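Local coordinates for protein cytochrome P450 (Bacillus megaterium, PDB 5L92) that binds a heme and the steroid corticosterone and, as a cytochrome P450, probably oxidises steroids as a monooxygenase, at residues E21-F26 and T254-M259; E31-A36 and H321-Y326; V282-S287 and I335-N340; K297-L302 and K306-E311. All coordinates share one frame; numbering follows the deposited sequence.

How the interactions relate
Interactions 1, 2 and 3 form one connected region, while interaction 4 stands apart as a surface hairpin. Interaction 3 touches both of the others: its centre is about 13 Å from that of interaction 1 and about 16 Å from that of interaction 2. Arg-286 joins it to 21-26, and His-321 O meets Arg-284 NH1 at 2.8 Å, joining it to 321-326. Interactions 1 and 2 touch through Phe-26 and Arg-322. Interaction 4 comes no closer than about 18 Å, nearest atoms, to interaction 1 and about 9 Å to interaction 2. The side chains of Arg-284, Phe-23 and Lys-297 lie about 11, 13 and 14 Å from the heme, so none of these three touches it.

Interaction 1: residues E21-F26 and T254-M259; sequences ERFNPF and TIYCLM
Phe-23 and Tyr-256 mark the closest approach of the two backbones, yet their CA atoms are 11.5 Å apart, so that the gap between segment 21-26 and helix 247-260 is spanned by side chains alone. Both residues direct their CB toward the opposite segment, and both carry CG anti to the backbone N (chi1 -160° for Phe-23 and -172° for Tyr-256), which extends the rings into the space between the backbones. There they make a T-shaped (edge-to-face) pair. The edge of the Phe-23 ring is presented to one face of the Tyr-256 ring, with the centroids 5.5 Å apart and the planes nearly perpendicular at 87°. The touch is off-centre: Phe-23 CE2 stands over the rim of the tyrosine ring, 4.0 Å from Tyr-256 CE1 and 4.1 Å from Tyr-256 CD1. The contact between the segments is small and rests on this one aromatic pair. Further rings extend it, since Tyr-393 stacks on Phe-23 and Trp-378 forms an edge-to-face pair with Tyr-256, while Leu-395 packs against both. Helix 247-260, the C-terminal part of the long distal helix of the P450 fold, is also packed by helices 262-270, 275-285 and 355-372, and the aromatic pair thus joins the N-terminal part of the chain to this group of helices.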
loop_
_atom_site.group_PDB
_atom_site.type_symbol
_atom_site.label_atom_id
_atom_site.label_comp_id
_atom_site.label_asym_id
_atom_site.label_seq_id
_atom_site.Cartn_x
_atom_site.Cartn_y
_atom_site.Cartn_z
ATOM N N GLU A 21 10.378 16.943 6.582
ATOM C CA GLU A 21 11.469 15.978 6.486
ATOM C C GLU A 21 10.934 14.549 6.463
ATOM O O GLU A 21 11.367 13.739 5.640
ATOM C CB GLU A 21 12.476 16.201 7.622
ATOM C CG GLU A 21 13.373 17.411 7.330
ATOM C CD GLU A 21 14.102 17.979 8.549
ATOM O OE1 GLU A 21 13.754 17.614 9.701
ATOM O OE2 GLU A 21 15.030 18.803 8.339
ATOM N N ARG A 22 9.962 14.232 7.327
ATOM C CA ARG A 22 9.302 12.924 7.271
ATOM C C ARG A 22 8.727 12.611 5.889
ATOM O O ARG A 22 8.775 11.468 5.427
ATOM C CB ARG A 22 8.175 12.853 8.307
ATOM C CG ARG A 22 8.628 12.947 9.752
ATOM C CD ARG A 22 7.436 13.146 10.697
ATOM N NE ARG A 22 7.083 11.922 11.412
ATOM C CZ ARG A 22 6.096 11.088 11.089
ATOM N NH1 ARG A 22 5.305 11.319 10.014
ATOM N NH2 ARG A 22 5.905 10.001 11.861
ATOM N N PHE A 23 8.127 13.588 5.231
ATOM C CA PHE A 23 7.576 13.302 3.919
ATOM C C PHE A 23 8.617 13.366 2.814
ATOM O O PHE A 23 8.295 13.080 1.662
ATOM C CB PHE A 23 6.438 14.268 3.605
ATOM C CG PHE A 23 5.512 13.790 2.522
ATOM C CD1 PHE A 23 4.847 12.586 2.640
ATOM C CD2 PHE A 23 5.278 14.566 1.414
ATOM C CE1 PHE A 23 3.956 12.136 1.625
ATOM C CE2 PHE A 23 4.392 14.140 0.405
ATOM C CZ PHE A 23 3.725 12.918 0.531
ATOM N N ASN A 24 9.851 13.733 3.125
ATOM C CA ASN A 24 10.924 13.799 2.133
ATOM C C ASN A 24 12.168 13.138 2.730
ATOM O O ASN A 24 13.150 13.798 3.093
ATOM C CB ASN A 24 11.165 15.239 1.672
ATOM C CG ASN A 24 9.945 15.830 0.934
ATOM O OD1 ASN A 24 9.703 15.530 -0.234
ATOM N ND2 ASN A 24 9.165 16.646 1.631
ATOM N N PRO A 25 12.144 11.813 2.839
ATOM C CA PRO A 25 13.302 11.061 3.331
ATOM C C PRO A 25 14.403 10.854 2.298
ATOM O O PRO A 25 15.402 10.190 2.606
ATOM C CB PRO A 25 12.676 9.709 3.728
ATOM C CG PRO A 25 11.509 9.551 2.754
ATOM C CD PRO A 25 10.980 10.948 2.551
ATOM N N PHE A 26 14.285 11.441 1.108
ATOM C CA PHE A 26 15.130 11.010 -0.004
ATOM C C PHE A 26 16.574 11.498 0.093
ATOM O O PHE A 26 17.458 10.830 -0.439
ATOM C CB PHE A 26 14.477 11.434 -1.327
ATOM C CG PHE A 26 12.994 11.060 -1.386
ATOM C CD1 PHE A 26 12.619 9.757 -1.493
ATOM C CD2 PHE A 26 12.014 12.028 -1.294
ATOM C CE1 PHE A 26 11.271 9.403 -1.530
ATOM C CE2 PHE A 26 10.685 11.679 -1.332
ATOM C CZ PHE A 26 10.322 10.366 -1.425
ATOM N N THR A 254 -0.184 11.233 -6.291
ATOM C CA THR A 254 -0.090 11.662 -7.677
ATOM C C THR A 254 -0.504 13.111 -7.801
ATOM O O THR A 254 0.179 13.911 -8.454
ATOM C CB THR A 254 -0.971 10.810 -8.606
ATOM O OG1 THR A 254 -0.417 9.504 -8.741
ATOM C CG2 THR A 254 -1.016 11.438 -9.997
ATOM N N ILE A 255 -1.629 13.460 -7.185
ATOM C CA ILE A 255 -2.089 14.834 -7.186
ATOM C C ILE A 255 -1.037 15.724 -6.543
ATOM O O ILE A 255 -0.751 16.824 -7.034
ATOM C CB ILE A 255 -3.439 14.950 -6.464
ATOM C CG1 ILE A 255 -4.546 14.184 -7.230
ATOM C CG2 ILE A 255 -3.854 16.401 -6.268
ATOM C CD1 ILE A 255 -4.856 14.744 -8.516
ATOM N N TYR A 256 -0.433 15.253 -5.451
ATOM C CA TYR A 256 0.632 16.022 -4.815
ATOM C C TYR A 256 1.780 16.266 -5.784
ATOM O O TYR A 256 2.292 17.383 -5.873
ATOM C CB TYR A 256 1.132 15.338 -3.543
ATOM C CG TYR A 256 2.096 16.227 -2.797
ATOM C CD1 TYR A 256 3.458 16.191 -3.070
ATOM C CD2 TYR A 256 1.634 17.135 -1.861
ATOM C CE1 TYR A 256 4.335 17.014 -2.411
ATOM C CE2 TYR A 256 2.480 17.960 -1.217
ATOM C CZ TYR A 256 3.846 17.898 -1.489
ATOM O OH TYR A 256 4.697 18.736 -0.845
ATOM N N CYS A 257 2.189 15.241 -6.527
ATOM C CA CYS A 257 3.321 15.404 -7.435
ATOM C C CYS A 257 2.988 16.373 -8.572
ATOM O O CYS A 257 3.848 17.176 -8.971
ATOM C CB CYS A 257 3.754 14.064 -8.016
ATOM S SG CYS A 257 4.654 12.937 -6.883
ATOM N N LEU A 258 1.743 16.332 -9.087
ATOM C CA LEU A 258 1.359 17.175 -10.212
ATOM C C LEU A 258 1.206 18.626 -9.798
ATOM O O LEU A 258 1.462 19.534 -10.604
ATOM C CB LEU A 258 0.067 16.648 -10.871
ATOM C CG LEU A 258 0.190 15.270 -11.504
ATOM C CD1 LEU A 258 -1.167 14.769 -11.918
ATOM C CD2 LEU A 258 1.161 15.166 -12.674
ATOM N N MET A 259 0.815 18.863 -8.550
ATOM C CA MET A 259 0.756 20.207 -8.005
ATOM C C MET A 259 2.141 20.745 -7.667
ATOM O O MET A 259 2.390 21.950 -7.803
ATOM C CB MET A 259 -0.133 20.227 -6.769
ATOM C CG MET A 259 -1.632 19.886 -7.063
ATOM S SD MET A 259 -2.506 21.045 -8.121
ATOM C CE MET A 259 -2.267 20.254 -9.700
#

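Interaction 2: residues E31-A36 and H321-Y326; sequences EMRNTA and HRDAEY
One face of the Arg-33 guanidinium covers the peptide unit between Arg-322 and Asp-323 at a marked tilt, without bonding to it: Arg-33 NH2 is only 3.0 Å from Arg-322 O, but the angle is too poor for a hydrogen bond. The two sides are helix 26-33, the A helix of the P450 fold, and the HRD sequence that follows helix 317-320 and folds into an Asx turn at Asp-323. Arg-322 C sits 3.6 Å above the centre of the guanidinium plane, with Asp-323 N over the same face, nearer its rim. A bend at chi3 (-31°) folds the Arg-33 chain over the loop, placing CD 3.9 Å from Asp-323 CB and NE 3.6 Å from Asp-323 CA. Arg-33 NH1 bonds to Ser-319 OG, which helps to set how the group is turned. With Arg-33 replaced by an alanine, this peptide is likely to lose its cover and Ser-319 OG that partner. The charged end of Arg-322 leads away from the contact, to a salt bridge with Glu-331 and a hydrogen bond to Tyr-285 O, with Phe-26 and Tyr-285 as cation-pi partners. Asp-323 is held at both carboxylate oxygens: OD2 accepts from Tyr-52 N, while OD1, met on its anti side and 17° out of the carboxylate plane, accepts from Glu-325 N at 3.0 Å.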
loop_
_atom_site.group_PDB
_atom_site.type_symbol
_atom_site.label_atom_id
_atom_site.label_comp_id
_atom_site.label_asym_id
_atom_site.label_seq_id
_atom_site.Cartn_x
_atom_site.Cartn_y
_atom_site.Cartn_z
ATOM N N GLU A 31 22.241 9.758 0.832
ATOM C CA GLU A 31 23.418 9.665 1.689
ATOM C C GLU A 31 23.816 8.211 1.922
ATOM O O GLU A 31 24.976 7.835 1.720
ATOM C CB GLU A 31 23.155 10.364 3.036
ATOM C CG GLU A 31 24.379 10.454 3.977
ATOM C CD GLU A 31 25.535 11.253 3.371
ATOM O OE1 GLU A 31 25.277 12.207 2.601
ATOM O OE2 GLU A 31 26.705 10.916 3.656
ATOM N N MET A 32 22.861 7.380 2.361
ATOM C CA MET A 32 23.174 5.989 2.711
ATOM C C MET A 32 23.538 5.170 1.478
ATOM O O MET A 32 24.481 4.376 1.513
ATOM C CB MET A 32 21.978 5.345 3.431
ATOM C CG MET A 32 21.629 5.950 4.771
ATOM S SD MET A 32 23.025 6.085 5.897
ATOM C CE MET A 32 23.043 7.832 6.335
ATOM N N ARG A 33 22.774 5.326 0.386
ATOM C CA ARG A 33 23.081 4.628 -0.862
ATOM C C ARG A 33 24.530 4.856 -1.278
ATOM O O ARG A 33 25.216 3.927 -1.714
ATOM C CB ARG A 33 22.148 5.093 -1.992
ATOM C CG ARG A 33 20.984 4.181 -2.255
ATOM C CD ARG A 33 20.284 4.423 -3.597
ATOM N NE ARG A 33 20.329 5.801 -4.069
ATOM C CZ ARG A 33 19.542 6.789 -3.653
ATOM N NH1 ARG A 33 18.618 6.579 -2.727
ATOM N NH2 ARG A 33 19.694 8.000 -4.163
ATOM N N ASN A 34 25.023 6.073 -1.121
ATOM C CA ASN A 34 26.338 6.445 -1.642
ATOM C C ASN A 34 27.478 6.180 -0.669
ATOM O O ASN A 34 28.636 6.430 -1.021
ATOM C CB ASN A 34 26.331 7.909 -2.059
ATOM C CG ASN A 34 25.719 8.091 -3.409
ATOM O OD1 ASN A 34 25.990 7.318 -4.326
ATOM N ND2 ASN A 34 24.850 9.079 -3.543
ATOM N N THR A 35 27.191 5.615 0.502
ATOM C CA THR A 35 28.230 5.339 1.482
ATOM C C THR A 35 28.208 3.866 1.892
ATOM O O THR A 35 29.165 3.128 1.637
ATOM C CB THR A 35 28.086 6.273 2.695
ATOM O OG1 THR A 35 26.849 6.058 3.379
ATOM C CG2 THR A 35 28.128 7.703 2.250
ATOM N N ALA A 36 27.108 3.425 2.497
ATOM C CA ALA A 36 26.983 2.059 2.997
ATOM C C ALA A 36 25.527 1.628 2.817
ATOM O O ALA A 36 24.702 1.762 3.730
ATOM C CB ALA A 36 27.405 1.963 4.466
ATOM N N HIS A 321 14.298 3.140 -5.503
ATOM C CA HIS A 321 13.627 3.813 -6.600
ATOM C C HIS A 321 14.342 5.086 -7.052
ATOM O O HIS A 321 13.950 5.638 -8.092
ATOM C CB HIS A 321 12.211 4.180 -6.188
ATOM C CG HIS A 321 11.282 3.017 -6.082
ATOM N ND1 HIS A 321 10.079 3.087 -5.412
ATOM C CD2 HIS A 321 11.396 1.747 -6.536
ATOM C CE1 HIS A 321 9.470 1.919 -5.503
ATOM N NE2 HIS A 321 10.252 1.085 -6.162
ATOM N N ARG A 322 15.304 5.572 -6.249
ATOM C CA ARG A 322 16.129 6.744 -6.505
ATOM C C ARG A 322 17.592 6.388 -6.819
ATOM O O ARG A 322 18.454 7.264 -6.802
ATOM C CB ARG A 322 16.097 7.684 -5.297
ATOM C CG ARG A 322 14.742 8.114 -4.765
ATOM C CD ARG A 322 14.023 9.020 -5.714
ATOM N NE ARG A 322 12.771 9.590 -5.207
ATOM C CZ ARG A 322 12.620 10.863 -4.845
ATOM N NH1 ARG A 322 13.628 11.724 -4.909
ATOM N NH2 ARG A 322 11.453 11.287 -4.444
ATOM N N ASP A 323 17.886 5.128 -7.088
ATOM C CA ASP A 323 19.242 4.646 -7.306
ATOM C C ASP A 323 19.691 5.016 -8.725
ATOM O O ASP A 323 19.041 4.627 -9.707
ATOM C CB ASP A 323 19.236 3.130 -7.092
ATOM C CG ASP A 323 20.621 2.513 -7.118
ATOM O OD1 ASP A 323 21.455 2.946 -7.946
ATOM O OD2 ASP A 323 20.864 1.573 -6.314
ATOM N N ALA A 324 20.789 5.769 -8.840
ATOM C CA ALA A 324 21.159 6.312 -10.155
ATOM C C ALA A 324 21.522 5.218 -11.157
ATOM O O ALA A 324 21.287 5.382 -12.365
ATOM C CB ALA A 324 22.313 7.283 -10.019
ATOM N N GLU A 325 22.060 4.089 -10.670
ATOM C CA GLU A 325 22.414 2.976 -11.540
ATOM C C GLU A 325 21.208 2.424 -12.293
ATOM O O GLU A 325 21.373 1.786 -13.327
ATOM C CB GLU A 325 23.092 1.861 -10.727
ATOM C CG GLU A 325 24.443 2.255 -10.052
ATOM C CD GLU A 325 25.661 2.217 -10.977
ATOM O OE1 GLU A 325 25.842 1.240 -11.747
ATOM O OE2 GLU A 325 26.476 3.167 -10.917
ATOM N N TYR A 326 19.992 2.643 -11.816
ATOM C CA TYR A 326 18.834 2.075 -12.505
ATOM C C TYR A 326 17.864 3.138 -12.965
ATOM O O TYR A 326 16.910 2.812 -13.669
ATOM C CB TYR A 326 18.082 1.048 -11.618
ATOM C CG TYR A 326 18.858 -0.219 -11.325
ATOM C CD1 TYR A 326 19.929 -0.193 -10.447
ATOM C CD2 TYR A 326 18.524 -1.449 -11.928
ATOM C CE1 TYR A 326 20.665 -1.351 -10.169
ATOM C CE2 TYR A 326 19.257 -2.614 -11.634
ATOM C CZ TYR A 326 20.329 -2.539 -10.772
ATOM O OH TYR A 326 21.080 -3.655 -10.470
#

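Interaction 3: residues V282-S287 and I335-N340; sequences VLRYRS and IDRKPN
Arg-337 is the first residue along 335-340 to reach helix 275-285, laying its guanidinium against that of Arg-284. Its CG is anti to the backbone N (chi1 -179°) and the chain bends at chi3, which brings the flat end over the other arginine. The groups meet face against face but offset and inclined, their planes 43° apart, with Arg-337 NH2 3.4 Å from Arg-284 NH2 and Arg-337 NE 3.4 Å from Arg-284 NE. Both are drawn to a single carboxylate: Glu-281 forms salt bridges through OE1 to Arg-284 NE and through OE2 to Arg-337 NE, which probably offsets the two positive charges. Carbonyls of Val-332 and Glu-328 hold the other nitrogens of Arg-337. After the cis peptide before Pro-339, Asn-340 lies beside the aliphatic part of Arg-284, its OD1 3.6 Å from both Arg-284 CB and CD. This oxygen is buried here and finds no polar partner in the model. Arg-284 NH1 reaches further, to His-321 O and Pro-330 O. Replacing Arg-284 with a leucine would probably leave these two carbonyls without that donor and Glu-281 with a single arginine mate. Glu-281, Arg-284 and Arg-337 have the positions of the P450 ERR triad, the ExxR motif of the K helix with the arginine of the meander region, a structural signature of the family.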
loop_
_atom_site.group_PDB
_atom_site.type_symbol
_atom_site.label_atom_id
_atom_site.label_comp_id
_atom_site.label_asym_id
_atom_site.label_seq_id
_atom_site.Cartn_x
_atom_site.Cartn_y
_atom_site.Cartn_z
ATOM N N VAL A 282 4.750 8.115 -10.205
ATOM C CA VAL A 282 4.456 8.331 -8.785
ATOM C C VAL A 282 4.817 7.093 -7.961
ATOM O O VAL A 282 5.441 7.203 -6.899
ATOM C CB VAL A 282 2.995 8.732 -8.573
ATOM C CG1 VAL A 282 2.757 9.013 -7.103
ATOM C CG2 VAL A 282 2.647 9.965 -9.411
ATOM N N LEU A 283 4.443 5.895 -8.437
ATOM C CA LEU A 283 4.830 4.681 -7.719
ATOM C C LEU A 283 6.327 4.635 -7.438
ATOM O O LEU A 283 6.761 4.035 -6.446
ATOM C CB LEU A 283 4.438 3.437 -8.523
ATOM C CG LEU A 283 2.933 3.195 -8.488
ATOM C CD1 LEU A 283 2.495 2.266 -9.616
ATOM C CD2 LEU A 283 2.519 2.625 -7.107
ATOM N N ARG A 284 7.129 5.223 -8.307
ATOM C CA ARG A 284 8.583 5.273 -8.108
ATOM C C ARG A 284 8.977 6.402 -7.158
ATOM O O ARG A 284 9.789 6.206 -6.242
ATOM C CB ARG A 284 9.286 5.472 -9.472
ATOM C CG ARG A 284 10.798 5.233 -9.416
ATOM C CD ARG A 284 11.636 5.902 -10.556
ATOM N NE ARG A 284 11.487 7.364 -10.676
ATOM C CZ ARG A 284 12.359 8.267 -10.225
ATOM N NH1 ARG A 284 13.465 7.912 -9.595
ATOM N NH2 ARG A 284 12.116 9.550 -10.391
ATOM N N TYR A 285 8.419 7.599 -7.380
ATOM C CA TYR A 285 8.889 8.851 -6.793
ATOM C C TYR A 285 8.310 9.105 -5.404
ATOM O O TYR A 285 9.012 9.618 -4.530
ATOM C CB TYR A 285 8.541 10.013 -7.746
ATOM C CG TYR A 285 9.280 11.305 -7.484
ATOM C CD1 TYR A 285 10.603 11.486 -7.894
ATOM C CD2 TYR A 285 8.655 12.342 -6.840
ATOM C CE1 TYR A 285 11.258 12.692 -7.650
ATOM C CE2 TYR A 285 9.278 13.526 -6.616
ATOM C CZ TYR A 285 10.574 13.707 -7.007
ATOM O OH TYR A 285 11.161 14.906 -6.737
ATOM N N ARG A 286 7.049 8.734 -5.182
ATOM C CA ARG A 286 6.371 8.919 -3.909
ATOM C C ARG A 286 5.594 7.645 -3.565
ATOM O O ARG A 286 4.368 7.587 -3.547
ATOM C CB ARG A 286 5.500 10.158 -3.932
ATOM C CG ARG A 286 6.359 11.431 -3.689
ATOM C CD ARG A 286 5.532 12.621 -3.259
ATOM N NE ARG A 286 6.284 13.847 -3.375
ATOM C CZ ARG A 286 7.197 14.264 -2.508
ATOM N NH1 ARG A 286 7.483 13.539 -1.443
ATOM N NH2 ARG A 286 7.836 15.413 -2.715
ATOM N N SER A 287 6.355 6.601 -3.355
ATOM C CA SER A 287 5.798 5.259 -3.259
ATOM C C SER A 287 4.899 5.126 -2.030
ATOM O O SER A 287 5.339 5.447 -0.921
ATOM C CB SER A 287 6.942 4.270 -3.201
ATOM O OG SER A 287 7.998 4.672 -4.076
ATOM N N ILE A 335 7.030 12.460 -16.035
ATOM C CA ILE A 335 5.803 11.694 -16.263
ATOM C C ILE A 335 5.966 10.674 -17.374
ATOM O O ILE A 335 5.124 9.787 -17.502
ATOM C CB ILE A 335 4.559 12.538 -16.613
ATOM C CG1 ILE A 335 4.768 13.386 -17.885
ATOM C CG2 ILE A 335 4.039 13.346 -15.426
ATOM C CD1 ILE A 335 3.432 14.049 -18.367
ATOM N N ASP A 336 6.984 10.810 -18.232
ATOM C CA ASP A 336 7.171 9.900 -19.356
ATOM C C ASP A 336 8.305 8.922 -19.112
ATOM O O ASP A 336 8.746 8.263 -20.058
ATOM C CB ASP A 336 7.410 10.685 -20.665
ATOM C CG ASP A 336 8.631 11.628 -20.603
ATOM O OD1 ASP A 336 9.063 12.055 -19.513
ATOM O OD2 ASP A 336 9.149 11.968 -21.683
ATOM N N ARG A 337 8.754 8.783 -17.853
ATOM C CA ARG A 337 9.966 8.036 -17.536
ATOM C C ARG A 337 9.960 6.634 -18.123
ATOM O O ARG A 337 9.023 5.851 -17.912
ATOM C CB ARG A 337 10.179 7.951 -16.019
ATOM C CG ARG A 337 11.443 7.193 -15.677
ATOM C CD ARG A 337 11.825 7.255 -14.216
ATOM N NE ARG A 337 12.191 8.595 -13.771
ATOM C CZ ARG A 337 13.428 9.065 -13.775
ATOM N NH1 ARG A 337 14.439 8.310 -14.218
ATOM N NH2 ARG A 337 13.652 10.291 -13.332
ATOM N N LYS A 338 11.049 6.312 -18.825
ATOM C CA LYS A 338 11.271 5.008 -19.472
ATOM C C LYS A 338 12.765 4.735 -19.483
ATOM O O LYS A 338 13.557 5.597 -19.875
ATOM C CB LYS A 338 10.751 4.946 -20.912
ATOM C CG LYS A 338 9.262 4.759 -21.044
ATOM C CD LYS A 338 8.813 4.587 -22.521
ATOM C CE LYS A 338 9.356 3.283 -23.151
ATOM N NZ LYS A 338 8.616 2.855 -24.389
ATOM N N PRO A 339 13.176 3.555 -19.007
ATOM C CA PRO A 339 12.369 2.514 -18.368
ATOM C C PRO A 339 11.959 2.941 -16.946
ATOM O O PRO A 339 12.371 3.979 -16.479
ATOM C CB PRO A 339 13.318 1.311 -18.352
ATOM C CG PRO A 339 14.662 1.944 -18.162
ATOM C CD PRO A 339 14.615 3.248 -18.950
ATOM N N ASN A 340 11.138 2.137 -16.271
ATOM C CA ASN A 340 10.756 2.451 -14.900
ATOM C C ASN A 340 10.451 1.118 -14.209
ATOM O O ASN A 340 9.298 0.715 -14.017
ATOM C CB ASN A 340 9.568 3.416 -14.868
ATOM C CG ASN A 340 9.198 3.876 -13.438
ATOM O OD1 ASN A 340 9.792 3.453 -12.445
ATOM N ND2 ASN A 340 8.224 4.744 -13.352
#

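Interaction 4: residues K297-L302 and K306-E311; sequences KEDVTL and KLKAGE
Val-300 and Leu-307 form an antiparallel hydrogen-bonded pair. Val-300 N gives to Leu-307 O at 3.1 Å, and Leu-307 N returns a shorter bond to Val-300 O at 2.7 Å, meeting it almost in line with the carbonyl. Thr-301 and Lys-306 follow as a non-hydrogen-bonded pair. One side-chain bond extends the pairing beyond the strands: Asp-299 OD1 takes the N-H of Ala-309 at 3.0 Å, nearly straight at 172°. A CA-H...O contact from Asp-299 CA to Leu-307 O lies between these bonds. The apolar contacts gather on the face of Val-300 and Leu-307, whose side chains run alongside each other. Val-300 CG1 lies between the backbone N and the carbonyl carbon (chi1 60°), touching Leu-307 CB at 3.9 Å. Leu-307 CD1 also meets Leu-302 CB at 4.1 Å, and Trp-47 and Phe-65 pack on Leu-307. Within 306-311 a type II turn runs from Lys-308 to Glu-311, with Gly-310 at its third position, where a CB would press on the preceding carbonyl oxygen, and Lys-308 N bonds to Glu-311 OE1. The whole is a beta hairpin, the small two-stranded sheet that P450s carry, in sequence, between two adjacent strands of their larger sheet, here 294-296 and 312-315.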
loop_
_atom_site.group_PDB
_atom_site.type_symbol
_atom_site.label_atom_id
_atom_site.label_comp_id
_atom_site.label_asym_id
_atom_site.label_seq_id
_atom_site.Cartn_x
_atom_site.Cartn_y
_atom_site.Cartn_z
ATOM N N LYS A 297 16.628 -16.128 7.719
ATOM C CA LYS A 297 16.391 -17.514 8.111
ATOM C C LYS A 297 17.703 -18.226 8.423
ATOM O O LYS A 297 17.756 -19.060 9.336
ATOM C CB LYS A 297 15.591 -18.225 6.990
ATOM C CG LYS A 297 15.002 -19.600 7.325
ATOM C CD LYS A 297 13.476 -19.703 7.080
ATOM C CE LYS A 297 13.056 -19.605 5.587
ATOM N NZ LYS A 297 13.248 -20.854 4.785
ATOM N N GLU A 298 18.777 -17.864 7.723
ATOM C CA GLU A 298 20.092 -18.471 7.883
ATOM C C GLU A 298 21.152 -17.439 7.510
ATOM O O GLU A 298 20.889 -16.550 6.702
ATOM C CB GLU A 298 20.233 -19.709 6.994
ATOM C CG GLU A 298 19.919 -19.396 5.540
ATOM C CD GLU A 298 19.901 -20.629 4.660
ATOM O OE1 GLU A 298 19.294 -21.643 5.071
ATOM O OE2 GLU A 298 20.496 -20.586 3.557
ATOM N N ASP A 299 22.344 -17.552 8.122
ATOM C CA ASP A 299 23.451 -16.622 7.865
ATOM C C ASP A 299 23.626 -16.356 6.375
ATOM O O ASP A 299 23.606 -17.274 5.556
ATOM C CB ASP A 299 24.769 -17.177 8.429
ATOM C CG ASP A 299 24.861 -17.122 9.983
ATOM O OD1 ASP A 299 23.861 -16.828 10.677
ATOM O OD2 ASP A 299 25.964 -17.394 10.518
ATOM N N VAL A 300 23.844 -15.090 6.025
ATOM C CA VAL A 300 24.003 -14.718 4.630
ATOM C C VAL A 300 24.845 -13.469 4.552
ATOM O O VAL A 300 24.772 -12.596 5.419
ATOM C CB VAL A 300 22.634 -14.506 3.936
ATOM C CG1 VAL A 300 21.826 -13.384 4.625
ATOM C CG2 VAL A 300 22.858 -14.213 2.457
ATOM N N THR A 301 25.627 -13.373 3.486
ATOM C CA THR A 301 26.370 -12.177 3.158
ATOM C C THR A 301 25.575 -11.403 2.114
ATOM O O THR A 301 25.066 -11.993 1.161
ATOM C CB THR A 301 27.771 -12.545 2.669
ATOM O OG1 THR A 301 28.436 -13.271 3.712
ATOM C CG2 THR A 301 28.604 -11.275 2.304
ATOM N N LEU A 302 25.400 -10.103 2.347
ATOM C CA LEU A 302 24.619 -9.239 1.460
ATOM C C LEU A 302 25.453 -7.989 1.260
ATOM O O LEU A 302 25.736 -7.294 2.235
ATOM C CB LEU A 302 23.250 -8.877 2.058
ATOM C CG LEU A 302 22.357 -7.973 1.178
ATOM C CD1 LEU A 302 21.852 -8.755 -0.034
ATOM C CD2 LEU A 302 21.174 -7.346 1.924
ATOM N N LYS A 306 27.623 -9.335 6.837
ATOM C CA LYS A 306 27.341 -10.691 7.297
ATOM C C LYS A 306 26.107 -10.651 8.192
ATOM O O LYS A 306 26.196 -10.354 9.383
ATOM C CB LYS A 306 28.559 -11.269 8.012
ATOM C CG LYS A 306 29.761 -11.389 7.079
ATOM C CD LYS A 306 31.012 -11.783 7.822
ATOM C CE LYS A 306 30.961 -13.252 8.224
ATOM N NZ LYS A 306 31.933 -13.604 9.310
ATOM N N LEU A 307 24.960 -10.970 7.612
ATOM C CA LEU A 307 23.713 -10.956 8.348
ATOM C C LEU A 307 23.569 -12.299 9.058
ATOM O O LEU A 307 23.955 -13.331 8.519
ATOM C CB LEU A 307 22.554 -10.677 7.392
ATOM C CG LEU A 307 22.421 -9.231 6.865
ATOM C CD1 LEU A 307 23.641 -8.689 6.163
ATOM C CD2 LEU A 307 21.297 -9.126 5.903
ATOM N N LYS A 308 23.076 -12.277 10.291
ATOM C CA LYS A 308 22.968 -13.482 11.104
ATOM C C LYS A 308 21.524 -13.957 11.181
ATOM O O LYS A 308 20.585 -13.147 11.205
ATOM C CB LYS A 308 23.472 -13.264 12.537
ATOM C CG LYS A 308 24.831 -12.654 12.625
ATOM C CD LYS A 308 25.868 -13.516 11.921
ATOM C CE LYS A 308 27.258 -13.020 12.231
ATOM N NZ LYS A 308 27.480 -13.154 13.707
ATOM N N ALA A 309 21.374 -15.277 11.254
ATOM C CA ALA A 309 20.090 -15.915 11.508
ATOM C C ALA A 309 19.300 -15.144 12.549
ATOM O O ALA A 309 19.822 -14.809 13.615
ATOM C CB ALA A 309 20.320 -17.366 11.977
ATOM N N GLY A 310 18.022 -14.869 12.239
ATOM C CA GLY A 310 17.145 -14.212 13.183
ATOM C C GLY A 310 17.218 -12.696 13.244
ATOM O O GLY A 310 16.391 -12.082 13.926
ATOM N N GLU A 311 18.154 -12.057 12.551
ATOM C CA GLU A 311 18.157 -10.601 12.477
ATOM C C GLU A 311 17.122 -10.069 11.458
ATOM O O GLU A 311 16.832 -10.695 10.433
ATOM C CB GLU A 311 19.566 -10.137 12.147
ATOM C CG GLU A 311 20.472 -10.144 13.397
ATOM C CD GLU A 311 21.935 -10.184 13.111
ATOM O OE1 GLU A 311 22.342 -9.979 11.961
ATOM O OE2 GLU A 311 22.709 -10.449 14.055
#